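Local coordinates for protein 1,4-dihydroxy-6-naphtoate synthase (Archaeoglobus fulgidus, PDB 1ZBM) that probably converts cyclic dehypoxanthine futalosine into 1,4-dihydroxy-6-naphthoate, a step of menaquinone biosynthesis, using a periplasmic-binding-protein-like fold, at residues R205-A209 and Y245-M249; D21-M25 and F237-V242; I78-G82 and F200-R205. All coordinates share one frame. Residues are numbered along the deposited sequence.

Contact 1 (R205-A209 and Y245-M249); sequences RESIA and YTYNM
In this periplasmic-binding-protein-like fold of two mixed sheets flanked by helices, the long helix 194-213 meets the short helix 244-247 at the point where the latter runs out. Residues 205-209 are helical throughout, with Ala209 N bonded to Arg205 O at 3.0 Å. Residues 245-247 are also helical, and Asn248 is the first to leave, with phi/psi of -158/118. The closest backbone approach is Arg205 CA to Tyr247 CA, 5.6 Å.

On helix 194-213, Arg205 contributes the largest share of the contact. Its m, t, t rotamer stretches the chain past Tyr247, and the guanidinium meets the freed end of the short helix edge-on. NE donates to Tyr247 O (3.3 Å), a carbonyl at the helix C-terminus, and NH2 makes a weak hydrogen bond to Asn248 OD1 (2.6 Å), with Asn248 in the t rotamer. Tyr247, also t at chi1, lays its ring against helix 194-213: Arg205 CG sits over one face in a CH-pi contact, 4.2 Å from the ring centroid, while Ala209 CB lies 4.0 Å from Tyr247 CE1.

One turn on, Ile208 (m, t) points into the buried side. It also touches Met25 of helix 20-30 there, and its CG2 is 4.5 Å from Tyr247 CB. The Thr246 hydroxyl bonds to Asn243 N, among other partners, and its methyl faces the isoleucine: Ile208 CD1 ends 4.1 Å from Thr246 CG2 and 3.4 Å from Thr246 O.

Contact 2 (D21-M25 and F237-V242); sequences DDAFM and FAMMYV
Two helices of the periplasmic-binding-protein-like fold cross here, 20-30 near the N-terminus and 231-241 far along the chain, beside the predicted active site. Segment 21-25 is helical, with Met25 N bonded to Asp21 O at 3.1 Å; segment 237-242 is helical at its start and has left the helix by Val242 (phi/psi -138/85). The short axes approach to 8.9 Å and cross at -72°. Asp21 CA and Ala238 CA are only 4.0 Å apart, whereas Met25 CA and Val242 CA are separated by 6.5 Å.

Such a close approach needs a small residue, and Ala238 supplies it. The backbone of Asp21 and one face of the Phe24 ring (t at chi1) form the hollow that Ala238 CB fills, 3.9 Å from Asp21 CA and, in a CH-pi contact, 4.0 Å from the Phe24 centroid. Ala211 and Ala218 of two further helices also touch Phe24.

Val242 is the second bump on the same segment. Its CG1 meets the edge of the Phe24 ring, 3.9 Å from Phe24 CD2, and its CG2 sits between the backbone of Asp21 and the selenomethionine side chain of Met25 (t, t, m), 3.3 Å from Asp21 O and 3.6 Å from Met25 CE.

No hydrogen bond joins the segments. The side chain of Phe237 comes within about 5 Å of that of His152, the predicted proton acceptor, and its ring edge faces the carboxylate of Asp21. With Asp21 p at chi1, its OD2 lies 3.3 Å from Phe237 CE2.

Contact 3 (I78-G82 and F200-R205); sequences ILSAG and FLRAMR
Segment 78-82 runs extended through Ile78 and Leu79, kinks at Ser80 (phi/psi -58/-25), extends again at Ala81 and turns at Gly82 (115/-15), an irregular passage within strand 76-86 at the edge of its sheet. Segment 200-205 is regular helix, with Met204 N bonded to Phe200 O at 2.8 Å and Arg205 N to Leu201 O at 3.0 Å. Nearest in register are Ala81 CA and Arg205 CA, 6.1 Å apart. At Gly82 a side chain would collide with the preceding carbonyl oxygen.

Ala81 CB presses into the helix surface, 3.9 Å from Leu201 CD1, 4.0 Å from Met204 CG and 3.8 Å from Arg205 CG. Leu79 (t, p) reaches the ring edge of Phe200, where Leu79 CD2 and Phe200 CE2 are 3.5 Å apart. Leu201 (t, p) extends CD1 toward the kink, 4.2 Å from Ser80 CB, and Ser80 CB also lies 3.7 Å from Arg205 NH2.

The contact joins an edge strand to the helix packed beside it. With no hydrogen bond between the segments, it rests on mainly apolar packing, while the guanidinium of Arg205 directs a hydrogen bond to Tyr247 O and a weak one to Asn248 OD1.

How the contacts relate
Contacts 1 and 3 share Arg205 on helix 194-213, and their centres lie about 7 Å apart. Residues 245-249 also bond directly to the edge strand, through Gly82 N to Thr246 O and Met249 N to Ser80 O, both 2.9 Å. Contact 2 lies about 11 Å from contact 1, centre to centre, and Met25 ties it to both others: its O meets Ser207 OG at 2.8 Å, its CG lies 3.5 Å from Met204 CE, and its SE is 3.8 Å from Gly82 CA. Contact 2 alone adjoins the predicted active site, near His152; contacts 1 and 3 lie away from it, and each has its centre about 15 Å from the centre of the chain.

Contact 1 (R205-A209 and Y245-M249)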
loop_
_atom_site.group_PDB
_atom_site.type_symbol
_atom_site.label_atom_id
_atom_site.label_comp_id
_atom_site.label_asym_id
_atom_site.label_seq_id
_atom_site.Cartn_x
_atom_site.Cartn_y
_atom_site.Cartn_z
ATOM N N ARG A 205 3.601 6.741 -15.087
ATOM C CA ARG A 205 2.262 6.686 -15.682
ATOM C C ARG A 205 2.206 5.713 -16.845
ATOM O O ARG A 205 1.248 4.950 -16.992
ATOM C CB ARG A 205 1.838 8.069 -16.165
ATOM C CG ARG A 205 1.397 8.968 -15.044
ATOM C CD ARG A 205 0.996 10.332 -15.550
ATOM N NE ARG A 205 0.292 11.067 -14.501
ATOM C CZ ARG A 205 0.266 12.388 -14.401
ATOM N NH1 ARG A 205 0.907 13.135 -15.289
ATOM N NH2 ARG A 205 -0.401 12.951 -13.411
ATOM N N GLU A 206 3.244 5.733 -17.669
ATOM C CA GLU A 206 3.278 4.843 -18.804
ATOM C C GLU A 206 3.293 3.395 -18.355
ATOM O O GLU A 206 2.633 2.546 -18.957
ATOM C CB GLU A 206 4.504 5.114 -19.661
ATOM C CG GLU A 206 4.463 4.375 -20.982
ATOM C CD GLU A 206 5.652 4.679 -21.848
ATOM O OE1 GLU A 206 5.958 5.883 -22.035
ATOM O OE2 GLU A 206 6.273 3.716 -22.352
ATOM N N SER A 207 4.035 3.101 -17.292
ATOM C CA SER A 207 4.117 1.723 -16.819
ATOM C C SER A 207 2.763 1.197 -16.320
ATOM O O SER A 207 2.414 0.030 -16.534
ATOM C CB SER A 207 5.175 1.608 -15.715
ATOM O OG SER A 207 5.523 0.246 -15.499
ATOM N N ILE A 208 2.013 2.075 -15.656
ATOM C CA ILE A 208 0.685 1.761 -15.115
ATOM C C ILE A 208 -0.320 1.534 -16.252
ATOM O O ILE A 208 -1.051 0.535 -16.274
ATOM C CB ILE A 208 0.181 2.926 -14.225
ATOM C CG1 ILE A 208 1.138 3.135 -13.048
ATOM C CG2 ILE A 208 -1.237 2.643 -13.736
ATOM C CD1 ILE A 208 0.954 4.464 -12.335
ATOM N N ALA A 209 -0.349 2.474 -17.193
ATOM C CA ALA A 209 -1.245 2.376 -18.334
ATOM C C ALA A 209 -0.944 1.099 -19.113
ATOM O O ALA A 209 -1.858 0.431 -19.603
ATOM C CB ALA A 209 -1.090 3.601 -19.238
ATOM N N TYR A 245 -7.005 5.844 -10.055
ATOM C CA TYR A 245 -6.419 6.541 -8.917
ATOM C C TYR A 245 -4.900 6.432 -8.910
ATOM O O TYR A 245 -4.198 7.358 -8.484
ATOM C CB TYR A 245 -6.956 5.985 -7.596
ATOM C CG TYR A 245 -8.451 6.115 -7.394
ATOM C CD1 TYR A 245 -9.117 7.310 -7.663
ATOM C CD2 TYR A 245 -9.195 5.052 -6.892
ATOM C CE1 TYR A 245 -10.487 7.441 -7.434
ATOM C CE2 TYR A 245 -10.563 5.177 -6.659
ATOM C CZ TYR A 245 -11.200 6.371 -6.932
ATOM O OH TYR A 245 -12.557 6.492 -6.705
ATOM N N THR A 246 -4.398 5.292 -9.372
ATOM C CA THR A 246 -2.966 5.043 -9.426
ATOM C C THR A 246 -2.354 5.835 -10.578
ATOM O O THR A 246 -1.239 6.346 -10.469
ATOM C CB THR A 246 -2.674 3.541 -9.650
ATOM O OG1 THR A 246 -3.615 2.756 -8.906
ATOM C CG2 THR A 246 -1.256 3.185 -9.183
ATOM N N TYR A 247 -3.088 5.952 -11.682
ATOM C CA TYR A 247 -2.565 6.685 -12.825
ATOM C C TYR A 247 -2.413 8.171 -12.524
ATOM O O TYR A 247 -1.438 8.791 -12.944
ATOM C CB TYR A 247 -3.459 6.505 -14.049
ATOM C CG TYR A 247 -2.880 7.131 -15.296
ATOM C CD1 TYR A 247 -1.884 6.485 -16.031
ATOM C CD2 TYR A 247 -3.321 8.378 -15.740
ATOM C CE1 TYR A 247 -1.349 7.063 -17.181
ATOM C CE2 TYR A 247 -2.791 8.965 -16.882
ATOM C CZ TYR A 247 -1.808 8.301 -17.601
ATOM O OH TYR A 247 -1.316 8.878 -18.744
ATOM N N ASN A 248 -3.380 8.730 -11.799
ATOM C CA ASN A 248 -3.369 10.148 -11.426
ATOM C C ASN A 248 -4.264 10.357 -10.197
ATOM O O ASN A 248 -5.470 10.115 -10.252
ATOM C CB ASN A 248 -3.890 10.998 -12.596
ATOM C CG ASN A 248 -3.721 12.488 -12.360
ATOM O OD1 ASN A 248 -2.619 12.956 -12.088
ATOM N ND2 ASN A 248 -4.807 13.242 -12.476
HETATM N N MSE A 249 -3.685 10.812 -9.094
HETATM C CA MSE A 249 -4.477 11.023 -7.885
HETATM C C MSE A 249 -5.498 12.146 -8.095
HETATM O O MSE A 249 -5.129 13.300 -8.270
HETATM C CB MSE A 249 -3.562 11.368 -6.710
HETATM C CG MSE A 249 -4.212 11.233 -5.351
HETATM SE SE MSE A 249 -2.975 11.722 -3.949
HETATM C CE MSE A 249 -1.950 10.077 -3.904
#

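Contact 2 (D21-M25 and F237-V242)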
loop_
_atom_site.group_PDB
_atom_site.type_symbol
_atom_site.label_atom_id
_atom_site.label_comp_id
_atom_site.label_asym_id
_atom_site.label_seq_id
_atom_site.Cartn_x
_atom_site.Cartn_y
_atom_site.Cartn_z
ATOM N N ASP A 21 0.314 -6.680 -6.990
ATOM C CA ASP A 21 -0.187 -5.395 -7.449
ATOM C C ASP A 21 0.970 -4.466 -7.815
ATOM O O ASP A 21 0.893 -3.724 -8.796
ATOM C CB ASP A 21 -1.067 -4.758 -6.370
ATOM C CG ASP A 21 -0.312 -4.495 -5.083
ATOM O OD1 ASP A 21 -0.129 -3.313 -4.741
ATOM O OD2 ASP A 21 0.107 -5.467 -4.423
ATOM N N ASP A 22 2.049 -4.525 -7.042
ATOM C CA ASP A 22 3.213 -3.681 -7.300
ATOM C C ASP A 22 4.001 -4.124 -8.538
ATOM O O ASP A 22 4.300 -3.310 -9.406
ATOM C CB ASP A 22 4.128 -3.657 -6.075
ATOM C CG ASP A 22 5.297 -2.737 -6.250
ATOM O OD1 ASP A 22 6.186 -3.039 -7.083
ATOM O OD2 ASP A 22 5.341 -1.696 -5.560
ATOM N N ALA A 23 4.336 -5.408 -8.616
ATOM C CA ALA A 23 5.077 -5.931 -9.758
ATOM C C ALA A 23 4.277 -5.650 -11.027
ATOM O O ALA A 23 4.833 -5.325 -12.079
ATOM C CB ALA A 23 5.293 -7.440 -9.594
ATOM N N PHE A 24 2.960 -5.787 -10.905
ATOM C CA PHE A 24 2.020 -5.554 -11.993
ATOM C C PHE A 24 2.212 -4.128 -12.520
ATOM O O PHE A 24 2.506 -3.924 -13.697
ATOM C CB PHE A 24 0.594 -5.760 -11.460
ATOM C CG PHE A 24 -0.486 -5.594 -12.491
ATOM C CD1 PHE A 24 -0.739 -6.592 -13.430
ATOM C CD2 PHE A 24 -1.243 -4.431 -12.532
ATOM C CE1 PHE A 24 -1.751 -6.442 -14.390
ATOM C CE2 PHE A 24 -2.256 -4.266 -13.487
ATOM C CZ PHE A 24 -2.503 -5.274 -14.424
HETATM N N MSE A 25 2.066 -3.157 -11.623
HETATM C CA MSE A 25 2.224 -1.743 -11.937
HETATM C C MSE A 25 3.604 -1.424 -12.535
HETATM O O MSE A 25 3.712 -0.675 -13.516
HETATM C CB MSE A 25 2.004 -0.925 -10.659
HETATM C CG MSE A 25 2.037 0.580 -10.829
HETATM SE SE MSE A 25 2.084 1.482 -9.085
HETATM C CE MSE A 25 0.619 0.516 -8.235
ATOM N N PHE A 237 -6.887 -8.682 -7.751
ATOM C CA PHE A 237 -6.217 -7.949 -6.677
ATOM C C PHE A 237 -5.432 -6.762 -7.218
ATOM O O PHE A 237 -5.532 -5.642 -6.707
ATOM C CB PHE A 237 -5.253 -8.865 -5.909
ATOM C CG PHE A 237 -4.568 -8.187 -4.750
ATOM C CD1 PHE A 237 -5.291 -7.827 -3.614
ATOM C CD2 PHE A 237 -3.204 -7.906 -4.797
ATOM C CE1 PHE A 237 -4.672 -7.198 -2.545
ATOM C CE2 PHE A 237 -2.573 -7.276 -3.735
ATOM C CZ PHE A 237 -3.310 -6.921 -2.602
ATOM N N ALA A 238 -4.638 -7.017 -8.247
ATOM C CA ALA A 238 -3.837 -5.965 -8.848
ATOM C C ALA A 238 -4.730 -4.866 -9.412
ATOM O O ALA A 238 -4.453 -3.687 -9.220
ATOM C CB ALA A 238 -2.955 -6.543 -9.950
HETATM N N MSE A 239 -5.799 -5.253 -10.104
HETATM C CA MSE A 239 -6.709 -4.280 -10.693
HETATM C C MSE A 239 -7.447 -3.460 -9.628
HETATM O O MSE A 239 -7.946 -2.367 -9.912
HETATM C CB MSE A 239 -7.709 -4.985 -11.612
HETATM C CG MSE A 239 -7.649 -4.527 -13.067
HETATM SE SE MSE A 239 -6.966 -5.854 -14.330
HETATM C CE MSE A 239 -8.437 -7.121 -14.253
HETATM N N MSE A 240 -7.506 -3.993 -8.410
HETATM C CA MSE A 240 -8.155 -3.320 -7.282
HETATM C C MSE A 240 -7.333 -2.129 -6.792
HETATM O O MSE A 240 -7.888 -1.133 -6.331
HETATM C CB MSE A 240 -8.342 -4.290 -6.107
HETATM C CG MSE A 240 -9.586 -5.177 -6.195
HETATM SE SE MSE A 240 -9.608 -6.623 -4.894
HETATM C CE MSE A 240 -10.017 -5.658 -3.269
ATOM N N TYR A 241 -6.009 -2.240 -6.889
ATOM C CA TYR A 241 -5.128 -1.181 -6.426
ATOM C C TYR A 241 -4.233 -0.564 -7.496
ATOM O O TYR A 241 -3.288 0.162 -7.184
ATOM C CB TYR A 241 -4.286 -1.700 -5.261
ATOM C CG TYR A 241 -5.110 -1.985 -4.024
ATOM C CD1 TYR A 241 -5.723 -0.947 -3.319
ATOM C CD2 TYR A 241 -5.305 -3.291 -3.575
ATOM C CE1 TYR A 241 -6.514 -1.206 -2.199
ATOM C CE2 TYR A 241 -6.093 -3.557 -2.458
ATOM C CZ TYR A 241 -6.693 -2.512 -1.777
ATOM O OH TYR A 241 -7.481 -2.778 -0.686
ATOM N N VAL A 242 -4.522 -0.865 -8.756
ATOM C CA VAL A 242 -3.764 -0.315 -9.881
ATOM C C VAL A 242 -4.791 0.071 -10.946
ATOM O O VAL A 242 -5.076 -0.710 -11.852
ATOM C CB VAL A 242 -2.777 -1.356 -10.489
ATOM C CG1 VAL A 242 -2.002 -0.723 -11.638
ATOM C CG2 VAL A 242 -1.823 -1.875 -9.429
#

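Contact 3 (I78-G82 and F200-R205)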
loop_
_atom_site.group_PDB
_atom_site.type_symbol
_atom_site.label_atom_id
_atom_site.label_comp_id
_atom_site.label_asym_id
_atom_site.label_seq_id
_atom_site.Cartn_x
_atom_site.Cartn_y
_atom_site.Cartn_z
ATOM N N ILE A 78 4.227 13.717 -2.316
ATOM C CA ILE A 78 3.452 12.675 -2.964
ATOM C C ILE A 78 3.500 12.773 -4.476
ATOM O O ILE A 78 3.264 13.836 -5.048
ATOM C CB ILE A 78 1.985 12.715 -2.529
ATOM C CG1 ILE A 78 1.900 12.698 -0.998
ATOM C CG2 ILE A 78 1.257 11.500 -3.093
ATOM C CD1 ILE A 78 0.552 13.145 -0.455
ATOM N N LEU A 79 3.825 11.661 -5.128
ATOM C CA LEU A 79 3.881 11.641 -6.592
ATOM C C LEU A 79 2.460 11.413 -7.119
ATOM O O LEU A 79 1.719 10.598 -6.582
ATOM C CB LEU A 79 4.818 10.530 -7.050
ATOM C CG LEU A 79 5.277 10.620 -8.493
ATOM C CD1 LEU A 79 6.238 11.803 -8.686
ATOM C CD2 LEU A 79 5.981 9.302 -8.843
ATOM N N SER A 80 2.073 12.118 -8.171
ATOM C CA SER A 80 0.712 11.965 -8.680
ATOM C C SER A 80 0.342 10.539 -9.095
ATOM O O SER A 80 -0.826 10.176 -9.058
ATOM C CB SER A 80 0.483 12.921 -9.846
ATOM O OG SER A 80 0.735 14.270 -9.428
ATOM N N ALA A 81 1.336 9.731 -9.453
ATOM C CA ALA A 81 1.101 8.358 -9.879
ATOM C C ALA A 81 1.758 7.318 -8.974
ATOM O O ALA A 81 2.856 7.530 -8.449
ATOM C CB ALA A 81 1.602 8.173 -11.307
ATOM N N GLY A 82 1.085 6.181 -8.812
ATOM C CA GLY A 82 1.623 5.113 -7.995
ATOM C C GLY A 82 0.828 4.800 -6.748
ATOM O O GLY A 82 1.027 3.748 -6.144
ATOM N N PHE A 200 10.275 11.012 -14.306
ATOM C CA PHE A 200 9.867 9.800 -13.616
ATOM C C PHE A 200 8.356 9.672 -13.558
ATOM O O PHE A 200 7.810 8.567 -13.628
ATOM C CB PHE A 200 10.420 9.758 -12.200
ATOM C CG PHE A 200 10.060 8.510 -11.482
ATOM C CD1 PHE A 200 10.754 7.335 -11.725
ATOM C CD2 PHE A 200 8.962 8.478 -10.638
ATOM C CE1 PHE A 200 10.354 6.146 -11.132
ATOM C CE2 PHE A 200 8.557 7.294 -10.045
ATOM C CZ PHE A 200 9.250 6.126 -10.294
ATOM N N LEU A 201 7.678 10.804 -13.403
ATOM C CA LEU A 201 6.222 10.796 -13.363
ATOM C C LEU A 201 5.704 10.249 -14.683
ATOM O O LEU A 201 4.769 9.444 -14.707
ATOM C CB LEU A 201 5.680 12.203 -13.155
ATOM C CG LEU A 201 4.178 12.258 -13.390
ATOM C CD1 LEU A 201 3.475 11.365 -12.388
ATOM C CD2 LEU A 201 3.698 13.700 -13.273
ATOM N N ARG A 202 6.326 10.689 -15.778
ATOM C CA ARG A 202 5.947 10.249 -17.123
ATOM C C ARG A 202 6.166 8.750 -17.289
ATOM O O ARG A 202 5.298 8.045 -17.798
ATOM C CB ARG A 202 6.763 10.998 -18.190
ATOM C CG ARG A 202 6.365 10.655 -19.638
ATOM C CD ARG A 202 7.282 11.329 -20.665
ATOM N NE ARG A 202 8.614 10.712 -20.659
ATOM C CZ ARG A 202 8.880 9.506 -21.158
ATOM N NH1 ARG A 202 7.915 8.787 -21.716
ATOM N NH2 ARG A 202 10.102 9.009 -21.076
ATOM N N ALA A 203 7.322 8.266 -16.849
ATOM C CA ALA A 203 7.640 6.855 -16.967
ATOM C C ALA A 203 6.736 6.024 -16.079
ATOM O O ALA A 203 6.345 4.913 -16.439
ATOM C CB ALA A 203 9.092 6.611 -16.599
HETATM N N MSE A 204 6.405 6.564 -14.910
HETATM C CA MSE A 204 5.556 5.853 -13.960
HETATM C C MSE A 204 4.160 5.668 -14.537
HETATM O O MSE A 204 3.601 4.570 -14.489
HETATM C CB MSE A 204 5.487 6.626 -12.636
HETATM C CG MSE A 204 4.859 5.850 -11.487
HETATM SE SE MSE A 204 5.861 4.276 -10.909
HETATM C CE MSE A 204 4.645 2.866 -11.499
ATOM N N ARG A 205 3.601 6.741 -15.087
ATOM C CA ARG A 205 2.262 6.686 -15.682
ATOM C C ARG A 205 2.206 5.713 -16.845
ATOM O O ARG A 205 1.248 4.950 -16.992
ATOM C CB ARG A 205 1.838 8.069 -16.165
ATOM C CG ARG A 205 1.397 8.968 -15.044
ATOM C CD ARG A 205 0.996 10.332 -15.550
ATOM N NE ARG A 205 0.292 11.067 -14.501
ATOM C CZ ARG A 205 0.266 12.388 -14.401
ATOM N NH1 ARG A 205 0.907 13.135 -15.289
ATOM N NH2 ARG A 205 -0.401 12.951 -13.411
#